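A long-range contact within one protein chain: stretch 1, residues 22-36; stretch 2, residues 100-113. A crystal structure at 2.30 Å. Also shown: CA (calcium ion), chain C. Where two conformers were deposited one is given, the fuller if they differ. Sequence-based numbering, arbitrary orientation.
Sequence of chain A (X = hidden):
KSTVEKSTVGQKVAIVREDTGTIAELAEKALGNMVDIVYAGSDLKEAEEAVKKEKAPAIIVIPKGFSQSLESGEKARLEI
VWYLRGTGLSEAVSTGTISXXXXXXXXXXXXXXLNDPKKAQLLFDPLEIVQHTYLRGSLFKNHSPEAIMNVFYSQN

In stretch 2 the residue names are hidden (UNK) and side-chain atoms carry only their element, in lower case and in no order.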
ATOM      1  N   THR A  22      24.283   4.619   2.313  1.00 52.88           N
ATOM      2  CA  THR A  22      24.038   4.370   0.879  1.00 52.18           C
ATOM      3  C   THR A  22      22.647   3.894   0.592  1.00 53.02           C
ATOM      4  O   THR A  22      21.969   4.407  -0.302  1.00 52.81           O
ATOM      5  CB  THR A  22      25.120   3.397   0.263  1.00 52.93           C
ATOM      6  OG1 THR A  22      26.382   4.056   0.304  1.00 50.99           O
ATOM      7  CG2 THR A  22      24.849   2.999  -1.210  1.00 49.53           C
ATOM      8  N   ILE A  23      22.160   2.936   1.356  1.00 53.67           N
ATOM      9  CA  ILE A  23      20.801   2.438   1.076  1.00 53.06           C
ATOM     10  C   ILE A  23      19.735   3.531   1.409  1.00 53.18           C
ATOM     11  O   ILE A  23      18.732   3.667   0.699  1.00 52.33           O
ATOM     12  CB  ILE A  23      20.520   1.082   1.756  1.00 54.20           C
ATOM     13  CG1 ILE A  23      19.260   0.464   1.110  1.00 56.38           C
ATOM     14  CG2 ILE A  23      20.300   1.237   3.252  1.00 53.37           C
ATOM     15  CD1 ILE A  23      19.570  -0.027  -0.276  1.00 59.07           C
ATOM     16  N   ALA A  24      19.952   4.294   2.486  1.00 52.40           N
ATOM     17  CA  ALA A  24      19.158   5.531   2.725  1.00 52.42           C
ATOM     18  C   ALA A  24      19.178   6.456   1.529  1.00 52.86           C
ATOM     19  O   ALA A  24      18.166   6.968   1.114  1.00 54.57           O
ATOM     20  CB  ALA A  24      19.706   6.327   3.929  1.00 51.69           C
ATOM     21  N   GLU A  25      20.370   6.781   1.047  1.00 54.45           N
ATOM     22  CA  GLU A  25      20.465   7.640  -0.175  1.00 55.76           C
ATOM     23  C   GLU A  25      19.620   7.120  -1.327  1.00 56.47           C
ATOM     24  O   GLU A  25      19.002   7.878  -2.094  1.00 56.10           O
ATOM     25  CB  GLU A  25      21.865   7.840  -0.639  1.00 54.84           C
ATOM     26  CG  GLU A  25      22.692   8.547   0.371  1.00 57.80           C
ATOM     27  CD  GLU A  25      24.105   8.748  -0.106  1.00 59.06           C
ATOM     28  OE1 GLU A  25      24.404   8.318  -1.239  1.00 62.06           O
ATOM     29  OE2 GLU A  25      24.936   9.328   0.642  1.00 61.08           O
ATOM     30  N   LEU A  26      19.552   5.800  -1.379  1.00 57.92           N
ATOM     31  CA  LEU A  26      18.891   5.103  -2.451  1.00 58.89           C
ATOM     32  C   LEU A  26      17.376   5.161  -2.313  1.00 58.96           C
ATOM     33  O   LEU A  26      16.660   5.276  -3.279  1.00 58.80           O
ATOM     34  CB  LEU A  26      19.360   3.661  -2.460  1.00 60.73           C
ATOM     35  CG  LEU A  26      19.169   2.903  -3.745  1.00 64.63           C
ATOM     36  CD1 LEU A  26      17.665   2.833  -3.980  1.00 69.96           C
ATOM     37  CD2 LEU A  26      20.018   3.541  -4.874  1.00 66.85           C
ATOM     38  N   ALA A  27      16.919   5.154  -1.068  1.00 58.67           N
ATOM     39  CA  ALA A  27      15.529   5.305  -0.770  1.00 59.33           C
ATOM     40  C   ALA A  27      15.100   6.730  -1.184  1.00 60.08           C
ATOM     41  O   ALA A  27      14.125   6.930  -1.858  1.00 62.28           O
ATOM     42  CB  ALA A  27      15.272   5.060   0.715  1.00 58.96           C
ATOM     43  N   GLU A  28      15.890   7.704  -0.833  1.00 60.62           N
ATOM     44  CA  GLU A  28      15.600   9.076  -1.149  1.00 61.27           C
ATOM     45  C   GLU A  28      15.441   9.293  -2.641  1.00 61.85           C
ATOM     46  O   GLU A  28      14.541   9.985  -3.114  1.00 60.30           O
ATOM     47  CB  GLU A  28      16.759   9.947  -0.698  1.00 61.29           C
ATOM     48  CG  GLU A  28      16.439  11.378  -1.015  1.00 64.59           C
ATOM     49  CD  GLU A  28      17.500  12.396  -0.715  1.00 65.33           C
ATOM     50  OE1 GLU A  28      18.390  12.217   0.123  1.00 69.77           O
ATOM     51  OE2 GLU A  28      17.421  13.431  -1.362  1.00 71.35           O
ATOM     52  N   LYS A  29      16.406   8.733  -3.367  1.00 62.95           N
ATOM     53  CA  LYS A  29      16.433   8.762  -4.831  1.00 63.28           C
ATOM     54  C   LYS A  29      15.213   8.096  -5.466  1.00 63.71           C
ATOM     55  O   LYS A  29      14.626   8.588  -6.417  1.00 64.18           O
ATOM     56  CB  LYS A  29      17.678   8.050  -5.367  1.00 64.12           C
ATOM     57  CG  LYS A  29      19.005   8.752  -5.181  1.00 66.16           C
ATOM     58  CD  LYS A  29      20.154   7.941  -5.891  1.00 68.83           C
ATOM     59  CE  LYS A  29      20.419   8.423  -7.299  1.00 68.22           C
ATOM     60  NZ  LYS A  29      21.226   9.678  -7.162  1.00 69.70           N
ATOM     61  N   ALA A  30      14.876   6.923  -4.974  1.00 64.17           N
ATOM     62  CA  ALA A  30      13.702   6.194  -5.456  1.00 64.60           C
ATOM     63  C   ALA A  30      12.391   7.021  -5.220  1.00 65.85           C
ATOM     64  O   ALA A  30      11.511   7.152  -6.095  1.00 66.29           O
ATOM     65  CB  ALA A  30      13.614   4.829  -4.762  1.00 63.73           C
ATOM     66  N   LEU A  31      12.255   7.556  -4.018  1.00 67.00           N
ATOM     67  CA  LEU A  31      11.055   8.312  -3.684  1.00 68.36           C
ATOM     68  C   LEU A  31      10.964   9.538  -4.601  1.00 68.95           C
ATOM     69  O   LEU A  31       9.914   9.893  -5.099  1.00 70.08           O
ATOM     70  CB  LEU A  31      11.059   8.747  -2.204  1.00 68.40           C
ATOM     71  CG  LEU A  31      10.709   7.584  -1.298  1.00 68.94           C
ATOM     72  CD1 LEU A  31      11.185   7.838   0.138  1.00 69.70           C
ATOM     73  CD2 LEU A  31       9.186   7.265  -1.430  1.00 66.38           C
ATOM     74  N   GLY A  32      12.103  10.147  -4.830  1.00 70.15           N
ATOM     75  CA  GLY A  32      12.175  11.484  -5.416  1.00 71.10           C
ATOM     76  C   GLY A  32      11.911  11.486  -6.899  1.00 72.18           C
ATOM     77  O   GLY A  32      11.610  12.520  -7.473  1.00 71.95           O
ATOM     78  N   ASN A  33      12.034  10.302  -7.506  1.00 73.95           N
ATOM     79  CA  ASN A  33      11.826  10.098  -8.949  1.00 74.39           C
ATOM     80  C   ASN A  33      10.368   9.883  -9.155  1.00 75.05           C
ATOM     81  O   ASN A  33       9.906   9.862 -10.270  1.00 75.79           O
ATOM     82  CB  ASN A  33      12.575   8.881  -9.513  1.00 74.66           C
ATOM     83  CG  ASN A  33      14.087   9.161  -9.749  1.00 77.88           C
ATOM     84  OD1 ASN A  33      14.920   8.290  -9.502  1.00 83.25           O
ATOM     85  ND2 ASN A  33      14.434  10.370 -10.215  1.00 77.11           N
HETATM   86  N   MSE A  34       9.639   9.713  -8.061  1.00 75.25           N
HETATM   87  CA  MSE A  34       8.221   9.412  -8.165  1.00 76.16           C
HETATM   88  C   MSE A  34       7.303  10.501  -7.634  1.00 74.87           C
HETATM   89  O   MSE A  34       6.099  10.337  -7.654  1.00 75.27           O
HETATM   90  CB  MSE A  34       7.894   8.158  -7.387  1.00 76.98           C
HETATM   91  CG  MSE A  34       8.501   6.852  -7.892  1.00 80.31           C
HETATM   92 SE   MSE A  34       7.936   5.354  -6.689  1.00 87.47          SE
HETATM   93  CE  MSE A  34       8.777   5.675  -4.928  1.00 84.11           C
ATOM     94  N   VAL A  35       7.891  11.570  -7.121  1.00 73.33           N
ATOM     95  CA  VAL A  35       7.155  12.677  -6.531  1.00 71.61           C
ATOM     96  C   VAL A  35       7.618  13.997  -7.114  1.00 71.07           C
ATOM     97  O   VAL A  35       8.497  14.022  -7.927  1.00 70.91           O
ATOM     98  CB  VAL A  35       7.303  12.729  -4.994  1.00 71.27           C
ATOM     99  CG1 VAL A  35       6.808  11.454  -4.373  1.00 70.97           C
ATOM    100  CG2 VAL A  35       8.784  13.053  -4.532  1.00 70.32           C
ATOM    101  N   ASP A  36       7.002  15.090  -6.673  1.00 70.53           N
ATOM    102  CA  ASP A  36       7.500  16.425  -6.979  1.00 70.26           C
ATOM    103  C   ASP A  36       8.224  17.030  -5.779  1.00 69.44           C
ATOM    104  O   ASP A  36       7.607  17.671  -4.929  1.00 70.50           O
ATOM    105  CB  ASP A  36       6.353  17.339  -7.416  1.00 71.02           C
ATOM    106  CG  ASP A  36       6.821  18.742  -7.747  1.00 73.58           C
ATOM    107  OD1 ASP A  36       8.038  19.003  -7.654  1.00 76.46           O
ATOM    108  OD2 ASP A  36       5.969  19.585  -8.102  1.00 78.60           O
ATOM    109  N   UNK A 100       0.727   4.123  -2.138  1.00 65.45           N
ATOM    110  CA  UNK A 100       1.098   3.389  -3.333  1.00 65.83           C
ATOM    111  C   UNK A 100       2.578   3.559  -3.646  1.00 66.44           C
ATOM    112  O   UNK A 100       3.285   2.630  -4.044  1.00 66.84           O
ATOM    113  o   UNK A 100       0.508   3.218  -5.605  1.00 69.38           O
ATOM    114  c   UNK A 100       0.254   3.922  -4.463  1.00 66.14           C
ATOM    115  N   UNK A 101       3.070   4.765  -3.422  1.00 66.69           N
ATOM    116  CA  UNK A 101       4.500   5.056  -3.684  0.50 66.36           C
ATOM    117  C   UNK A 101       5.417   4.377  -2.665  1.00 66.35           C
ATOM    118  O   UNK A 101       6.487   3.936  -3.007  1.00 67.03           O
ATOM    119  c   UNK A 101       4.228   6.797  -6.204  0.50 63.56           C
ATOM    120  c   UNK A 101       4.278   8.839  -4.745  0.50 65.00           C
ATOM    121  c   UNK A 101       3.977   7.347  -4.814  0.50 65.99           C
ATOM    122  c   UNK A 101       4.774   6.582  -3.743  0.50 66.41           C
ATOM    123  N   UNK A 102       4.995   4.280  -1.415  1.00 66.79           N
ATOM    124  CA  UNK A 102       5.773   3.606  -0.396  1.00 66.61           C
ATOM    125  C   UNK A 102       5.884   2.091  -0.745  1.00 66.69           C
ATOM    126  O   UNK A 102       6.917   1.433  -0.519  1.00 65.56           O
ATOM    127  c   UNK A 102       5.142   3.801   1.023  1.00 67.90           C
ATOM    128  c   UNK A 102       5.820   2.921   2.030  1.00 66.27           C
ATOM    129  c   UNK A 102       5.201   5.278   1.453  1.00 68.40           C
ATOM    130  c   UNK A 102       6.363   5.990   0.873  1.00 71.86           C
ATOM    131  N   UNK A 103       4.805   1.536  -1.283  1.00 66.80           N
ATOM    132  CA  UNK A 103       4.812   0.090  -1.682  1.00 66.21           C
ATOM    133  C   UNK A 103       5.838  -0.051  -2.742  1.00 65.62           C
ATOM    134  O   UNK A 103       6.669  -0.962  -2.757  1.00 66.46           O
ATOM    135  c   UNK A 103       3.456  -0.377  -2.202  1.00 65.61           C
ATOM    136  c   UNK A 103       2.413  -0.481  -1.147  1.00 68.18           C
ATOM    137  c   UNK A 103       2.742  -1.526  -0.097  1.00 68.29           C
ATOM    138  o   UNK A 103       3.649  -2.366  -0.326  1.00 71.66           O
ATOM    139  o   UNK A 103       2.104  -1.507   0.965  1.00 69.60           O
ATOM    140  N   UNK A 104       5.832   0.899  -3.634  1.00 65.11           N
ATOM    141  CA  UNK A 104       6.726   0.766  -4.812  1.00 65.30           C
ATOM    142  C   UNK A 104       8.207   0.878  -4.417  1.00 63.99           C
ATOM    143  O   UNK A 104       9.098   0.277  -4.999  1.00 65.44           O
ATOM    144  c   UNK A 104       6.293   1.814  -5.863  1.00 65.13           C
ATOM    145  o   UNK A 104       7.314   1.940  -6.797  1.00 70.10           O
ATOM    146  N   UNK A 105       8.465   1.624  -3.370  1.00 63.83           N
ATOM    147  CA  UNK A 105       9.812   1.810  -2.849  1.00 63.96           C
ATOM    148  C   UNK A 105      10.378   0.495  -2.296  1.00 65.02           C
ATOM    149  O   UNK A 105      11.569   0.185  -2.363  1.00 63.94           O
ATOM    150  c   UNK A 105      12.384   3.413  -1.869  1.00 64.78           C
ATOM    151  c   UNK A 105      11.107   3.004  -0.955  1.00 64.31           C
ATOM    152  c   UNK A 105      10.890   3.901   0.261  1.00 60.25           C
ATOM    153  c   UNK A 105       9.802   2.879  -1.751  1.00 63.90           C
ATOM    154  N   UNK A 106       9.470  -0.312  -1.773  1.00 65.35           N
ATOM    155  CA  UNK A 106       9.865  -1.537  -1.149  1.00 65.19           C
ATOM    156  C   UNK A 106      10.439  -2.438  -2.215  1.00 66.02           C
ATOM    157  O   UNK A 106      11.439  -3.143  -1.983  1.00 64.75           O
ATOM    158  c   UNK A 106       8.666  -2.230  -0.557  1.00 66.11           C
ATOM    159  c   UNK A 106       6.073  -1.596   2.200  1.00 71.14           C
ATOM    160  c   UNK A 106       7.998  -1.484   0.625  1.00 67.23           C
ATOM    161  c   UNK A 106       6.827  -2.315   1.091  1.00 67.67           C
ATOM    162  n   UNK A 106       4.761  -2.260   2.344  1.00 70.26           N
ATOM    163  N   UNK A 107       9.721  -2.457  -3.344  1.00 65.41           N
ATOM    164  CA  UNK A 107      10.148  -3.151  -4.547  1.00 65.67           C
ATOM    165  C   UNK A 107      11.533  -2.604  -5.071  1.00 66.48           C
ATOM    166  O   UNK A 107      12.435  -3.351  -5.472  1.00 66.36           O
ATOM    167  c   UNK A 107       9.577  -3.693  -7.022  1.00 65.63           C
ATOM    168  c   UNK A 107       9.032  -3.075  -5.692  1.00 66.27           C
ATOM    169  c   UNK A 107       7.755  -3.771  -5.270  1.00 60.45           C
ATOM    170  N   UNK A 108      11.697  -1.292  -5.033  1.00 67.31           N
ATOM    171  CA  UNK A 108      12.907  -0.675  -5.534  1.00 67.75           C
ATOM    172  C   UNK A 108      14.069  -0.814  -4.555  1.00 67.98           C
ATOM    173  O   UNK A 108      15.172  -0.342  -4.838  1.00 70.32           O
ATOM    174  o   UNK A 108      12.224   3.343  -7.645  1.00 82.24           O
ATOM    175  c   UNK A 108      11.723   1.084  -6.999  1.00 70.75           C
ATOM    176  n   UNK A 108      10.212   3.004  -6.710  1.00 76.64           N
ATOM    177  c   UNK A 108      11.407   2.582  -7.152  1.00 75.75           C
ATOM    178  c   UNK A 108      12.721   0.797  -5.888  1.00 68.42           C
ATOM    179  N   UNK A 109      13.870  -1.533  -3.455  1.00 66.67           N
ATOM    180  CA  UNK A 109      14.972  -1.748  -2.488  1.00 65.46           C
ATOM    181  C   UNK A 109      15.493  -3.159  -2.561  1.00 63.87           C
ATOM    182  O   UNK A 109      16.542  -3.491  -1.997  1.00 62.17           O
ATOM    183  c   UNK A 109      14.514  -1.470  -1.041  1.00 65.50           C
ATOM    184  c   UNK A 109      15.386   0.896  -0.677  1.00 68.77           C
ATOM    185  c   UNK A 109      13.624  -0.002   0.900  1.00 70.16           C
ATOM    186  c   UNK A 109      14.204  -0.033  -0.563  1.00 68.88           C
ATOM    187  N   UNK A 110      14.716  -4.001  -3.244  1.00 62.62           N
ATOM    188  CA  UNK A 110      14.802  -5.444  -3.069  1.00 62.18           C
ATOM    189  C   UNK A 110      16.141  -6.061  -3.407  1.00 61.60           C
ATOM    190  O   UNK A 110      16.610  -6.935  -2.696  1.00 61.66           O
ATOM    191  c   UNK A 110      13.665  -6.149  -3.813  1.00 62.29           C
ATOM    192  N   UNK A 111      16.745  -5.621  -4.499  1.00 62.19           N
ATOM    193  CA  UNK A 111      18.018  -6.174  -4.989  1.00 62.29           C
ATOM    194  C   UNK A 111      19.101  -6.022  -3.950  1.00 62.55           C
ATOM    195  O   UNK A 111      20.155  -6.763  -3.956  1.00 61.06           O
ATOM    196  c   UNK A 111      18.530  -5.413  -6.221  1.00 63.61           C
ATOM    197  o   UNK A 111      17.967  -5.873  -7.417  1.00 64.42           O
ATOM    198  N   UNK A 112      18.893  -5.043  -3.066  1.00 62.70           N
ATOM    199  CA  UNK A 112      19.904  -4.704  -2.100  0.50 63.48           C
ATOM    200  C   UNK A 112      19.755  -5.622  -0.873  1.00 64.41           C
ATOM    201  O   UNK A 112      20.611  -5.692  -0.009  1.00 66.69           O
ATOM    202  c   UNK A 112      19.468  -2.294  -3.001  0.50 61.64           C
ATOM    203  c   UNK A 112      18.829  -0.660  -5.156  0.50 58.52           C
ATOM    204  c   UNK A 112      18.591  -1.231  -2.866  0.50 60.29           C
ATOM    205  c   UNK A 112      20.012  -2.511  -4.244  0.50 60.34           C
ATOM    206  c   UNK A 112      19.700  -1.688  -5.316  0.50 58.33           C
ATOM    207  c   UNK A 112      18.260  -0.424  -3.942  0.50 57.69           C
ATOM    208  c   UNK A 112      19.834  -3.199  -1.780  0.50 63.62           C
ATOM    209  N   UNK A 113      18.689  -6.368  -0.878  1.00 65.94           N
ATOM    210  CA  UNK A 113      18.416  -7.252   0.231  1.00 67.60           C
ATOM    211  C   UNK A 113      18.729  -8.665  -0.132  1.00 69.68           C
ATOM    212  O   UNK A 113      18.470  -9.582   0.645  1.00 71.31           O
ATOM    213  c   UNK A 113      16.496  -5.709   1.006  1.00 66.91           C
ATOM    214  c   UNK A 113      17.337  -5.144   2.162  1.00 69.54           C
ATOM    215  c   UNK A 113      14.997  -5.723   1.306  1.00 65.62           C
ATOM    216  c   UNK A 113      16.964  -7.122   0.654  1.00 67.85           C
TER
HETATM  217 CA    CA C 202      27.324   8.828  -0.229  0.50 92.85          CA
HETATM  218  O   HOH W   1      26.778   7.237   1.566  0.50 41.09           O

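Position 100 carries one carbon and then one oxygen and lies out of reach of stretch 1; it is Ser100. Position 101 has four carbons, forked at the second, and its CA-to-CB bond points toward stretch 1. One fork carbon lies 3.7 Å from Val35 CG1 and the other 4.0 Å from Met34 SE. The branching identifies Leu101, whose backbone O also lies 3.5 Å from Met34 CE; Met34 is a selenomethionine.

At position 102 four carbons fork at the first, with one arm two carbons long. The CA-to-CB bond points away, yet the tip of the longer arm sits 3.9 Å from Leu31 CD2. This is the pattern of isoleucine, Ile102. Position 103 has three carbons, the third bearing two oxygens, and touches nothing on stretch 1: Glu103. At position 104, a carbon followed by an oxygen, the CA-to-CB bond points toward stretch 1, and the oxygen lies 3.5 Å from Met34 SE; this is Ser104.

Position 105 again shows four carbons forked at the second. One terminal carbon is 3.4 Å from Ala30 CB and 3.8 Å from Ala27 CA, and the other is 3.9 Å from Leu31 CD1. This is Leu105, with CD1 against the two alanines and CD2 against Leu31. Position 106 runs out through four carbons to a nitrogen and stays clear of stretch 1. It is Lys106, whose NZ forms a salt bridge with Glu103 OE1 at 2.9 Å. Position 107, one carbon carrying two more, is Val107, also out of reach.

The three carbons of position 108 end in two further atoms, an oxygen 3.5 Å from Ala30 CB and a nitrogen 3.3 Å from Met34 SE. This terminal amide is the mark of glutamine, Gln108, whose NE2 makes a weak hydrogen bond to Ser104 OG at 3.1 Å. Position 109 has four carbons forked at the second; one tip reaches Ile23 CG1 at 4.3 Å and Ala27 CB at 4.4 Å. It is Leu109, and its end comes nearer than its sideways CA-to-CB bond suggests. A lone carbon makes position 110 Ala110, which closes a type I turn begun at Val107. Position 111, a carbon and an oxygen, is Ser111; neither residue meets stretch 1.

At position 112 one carbon leads to a six-carbon ring without oxygen. One ring carbon lies 3.0 Å from Ile23 CD1, a tight approach, and another 3.3 Å from Leu26 CD1; the residue is Phe112. Position 113, four carbons forked at the second, is Leu113, beyond contact range.

The contact buries 617 Å² without a hydrogen bond between the stretches. The helices run at 133° with a closest axial approach of 9.8 Å, and Ala30 CA lies 6.4 Å from Leu105 CA, the closest pair of the backbone register. Leu101 meets Met34 and Val35 at one end; Phe112 meets Ile23 and Leu26 at the other. Apolar packing thus joins residues at least 66 positions apart in sequence.

Stretch 2, residues 100-113: SLIESLKVQLASFL
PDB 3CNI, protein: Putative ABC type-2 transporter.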